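Side-chain contact in superoxide dismutase [Mn], mitochondrial (Saccharomyces cerevisiae S288C, PDB 4F6E), which converts superoxide radicals to hydrogen peroxide and oxygen at a manganese ion in mitochondria: residues H81-E86 and L161-A166. The protein carries 2 engineered substitutions. Numbering follows the deposited sequence.
Sequences HCLFWE and LVPLVA. With MN (manganese (II) ion), chain E.
Leu-83 and Phe-84, on the last turns of helix 74-86, meet Pro-163 and Ala-166 in a buried apolar contact between the two domains of the iron/manganese superoxide dismutase fold. The helix belongs to the N-terminal alpha-hairpin domain, whereas 161-166 leads into an outer strand of the three-stranded antiparallel sheet of the C-terminal domain. The case illustrates how two domains that both supply metal ligands can meet beside the site along an apolar seam, with no hydrogen bond between the two segments. Leu-83 supplies much of the helix side: its CG lies beside the backbone N and anti to the carbonyl carbon (chi1 -67°), which sends the CD1 methyl to within 3.6 Å of CG of Pro-163. The leucine side chain crosses the proline at about a right angle, and Phe-135 of strand 132-136 also touches that ring. Nearer the helix axis, CB of Leu-83 packs more loosely on the CB of Ala-166, at 4.2 Å. The closest CA pair across the contact is Phe-84 and Ala-166, 5.4 Å apart. Just before Ala-166, Leu-164 and Val-165 both pair with Ile-136, forming a classic beta bulge. Arg-201 of helix 198-204 bridges the two segments, hydrogen-bonding through NH2 to the carbonyl O of Leu-83 and through NH1 to that of Leu-164. On another side of the helix, His-81 binds manganese through NE2 at 2.2 Å; His-26, Asp-168, His-172 and a water complete the site. The Phe-84 side chain lies close to His-26 and Asp-168, so the interdomain packing runs up to two of the manganese ligands. The Phe-84 ring, swung by a chi1 of -170° to the side opposite its backbone N, turns an edge to the strand, where CD1 of Phe-84 meets the carbonyl O of Ala-166 in the ring plane at 3.2 Å.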
loop_
_atom_site.group_PDB
_atom_site.type_symbol
_atom_site.label_atom_id
_atom_site.label_comp_id
_atom_site.label_asym_id
_atom_site.label_seq_id
_atom_site.Cartn_x
_atom_site.Cartn_y
_atom_site.Cartn_z
ATOM N N HIS A 81 -6.292 -10.313 17.395
ATOM C CA HIS A 81 -6.578 -10.203 18.827
ATOM C C HIS A 81 -6.746 -11.553 19.484
ATOM O O HIS A 81 -6.338 -11.732 20.631
ATOM C CB HIS A 81 -7.754 -9.265 19.115
ATOM C CG HIS A 81 -7.432 -7.838 18.839
ATOM N ND1 HIS A 81 -7.515 -7.290 17.576
ATOM C CD2 HIS A 81 -6.937 -6.872 19.643
ATOM C CE1 HIS A 81 -7.130 -6.028 17.626
ATOM N NE2 HIS A 81 -6.775 -5.752 18.869
ATOM N N CYS A 82 -7.302 -12.525 18.764
ATOM C CA CYS A 82 -7.368 -13.876 19.329
ATOM C C CYS A 82 -5.967 -14.404 19.607
ATOM O O CYS A 82 -5.713 -14.970 20.676
ATOM C CB CYS A 82 -8.102 -14.843 18.402
ATOM S SG CYS A 82 -9.899 -14.634 18.414
ATOM N N LEU A 83 -5.052 -14.199 18.665
ATOM C CA LEU A 83 -3.666 -14.644 18.856
ATOM C C LEU A 83 -3.038 -13.936 20.055
ATOM O O LEU A 83 -2.351 -14.564 20.865
ATOM C CB LEU A 83 -2.825 -14.377 17.602
ATOM C CG LEU A 83 -3.209 -15.202 16.365
ATOM C CD1 LEU A 83 -2.543 -14.680 15.110
ATOM C CD2 LEU A 83 -2.844 -16.668 16.571
ATOM N N PHE A 84 -3.274 -12.629 20.137
ATOM C CA PHE A 84 -2.698 -11.773 21.172
ATOM C C PHE A 84 -3.080 -12.278 22.552
ATOM O O PHE A 84 -2.203 -12.519 23.386
ATOM C CB PHE A 84 -3.196 -10.337 20.946
ATOM C CG PHE A 84 -2.515 -9.293 21.795
ATOM C CD1 PHE A 84 -1.135 -9.173 21.802
ATOM C CD2 PHE A 84 -3.268 -8.397 22.547
ATOM C CE1 PHE A 84 -0.508 -8.194 22.568
ATOM C CE2 PHE A 84 -2.649 -7.410 23.302
ATOM C CZ PHE A 84 -1.273 -7.308 23.315
ATOM N N TRP A 85 -4.371 -12.474 22.806
ATOM C CA TRP A 85 -4.759 -12.900 24.151
ATOM C C TRP A 85 -4.142 -14.243 24.510
ATOM O O TRP A 85 -3.775 -14.466 25.657
ATOM C CB TRP A 85 -6.277 -12.999 24.345
ATOM C CG TRP A 85 -7.085 -11.834 23.841
ATOM C CD1 TRP A 85 -8.190 -11.912 23.039
ATOM C CD2 TRP A 85 -6.883 -10.432 24.106
ATOM N NE1 TRP A 85 -8.682 -10.661 22.785
ATOM C CE2 TRP A 85 -7.896 -9.735 23.414
ATOM C CE3 TRP A 85 -5.937 -9.702 24.833
ATOM C CZ2 TRP A 85 -7.997 -8.346 23.435
ATOM C CZ3 TRP A 85 -6.043 -8.315 24.857
ATOM C CH2 TRP A 85 -7.068 -7.657 24.164
ATOM N N GLU A 86 -4.029 -15.132 23.528
ATOM C CA GLU A 86 -3.499 -16.463 23.791
ATOM C C GLU A 86 -1.993 -16.470 24.042
ATOM O O GLU A 86 -1.483 -17.395 24.686
ATOM C CB GLU A 86 -3.873 -17.447 22.674
ATOM C CG GLU A 86 -5.342 -17.879 22.715
ATOM C CD GLU A 86 -5.659 -18.819 23.878
ATOM O OE1 GLU A 86 -4.901 -19.791 24.099
ATOM O OE2 GLU A 86 -6.677 -18.589 24.564
ATOM N N LEU A 161 3.572 -18.370 6.806
ATOM C CA LEU A 161 4.055 -17.628 7.970
ATOM C C LEU A 161 3.147 -17.858 9.174
ATOM O O LEU A 161 2.100 -17.212 9.322
ATOM C CB LEU A 161 4.177 -16.133 7.670
ATOM C CG LEU A 161 5.196 -15.709 6.614
ATOM C CD1 LEU A 161 5.270 -14.181 6.574
ATOM C CD2 LEU A 161 6.572 -16.303 6.875
ATOM N N VAL A 162 3.574 -18.769 10.042
ATOM C CA VAL A 162 2.817 -19.111 11.245
ATOM C C VAL A 162 3.175 -18.193 12.412
ATOM O O VAL A 162 4.327 -18.101 12.813
ATOM C CB VAL A 162 3.068 -20.563 11.646
ATOM C CG1 VAL A 162 2.210 -20.949 12.848
ATOM C CG2 VAL A 162 2.770 -21.479 10.452
ATOM N N PRO A 163 2.172 -17.503 12.962
ATOM C CA PRO A 163 2.424 -16.600 14.094
ATOM C C PRO A 163 2.733 -17.377 15.372
ATOM O O PRO A 163 2.020 -18.326 15.715
ATOM C CB PRO A 163 1.114 -15.810 14.221
ATOM C CG PRO A 163 0.067 -16.707 13.590
ATOM C CD PRO A 163 0.780 -17.453 12.485
ATOM N N LEU A 164 3.803 -16.982 16.056
ATOM C CA LEU A 164 4.204 -17.619 17.309
ATOM C C LEU A 164 3.935 -16.645 18.457
ATOM O O LEU A 164 3.370 -17.021 19.484
ATOM C CB LEU A 164 5.686 -18.002 17.275
ATOM C CG LEU A 164 6.168 -18.815 16.072
ATOM C CD1 LEU A 164 7.621 -19.170 16.258
ATOM C CD2 LEU A 164 5.318 -20.084 15.889
ATOM N N VAL A 165 4.358 -15.392 18.274
ATOM C CA VAL A 165 4.044 -14.317 19.227
ATOM C C VAL A 165 3.547 -13.121 18.438
ATOM O O VAL A 165 4.224 -12.642 17.525
ATOM C CB VAL A 165 5.265 -13.917 20.084
ATOM C CG1 VAL A 165 4.894 -12.781 21.054
ATOM C CG2 VAL A 165 5.783 -15.119 20.860
ATOM N N ALA A 166 2.349 -12.655 18.783
ATOM C CA ALA A 166 1.807 -11.433 18.202
ATOM C C ALA A 166 1.878 -10.318 19.247
ATOM O O ALA A 166 1.438 -10.516 20.370
ATOM C CB ALA A 166 0.371 -11.666 17.767
HETATM MN MN MN E . -5.609 -3.950 19.411
HETATM O O HOH W 1 -4.906 -3.638 17.164
#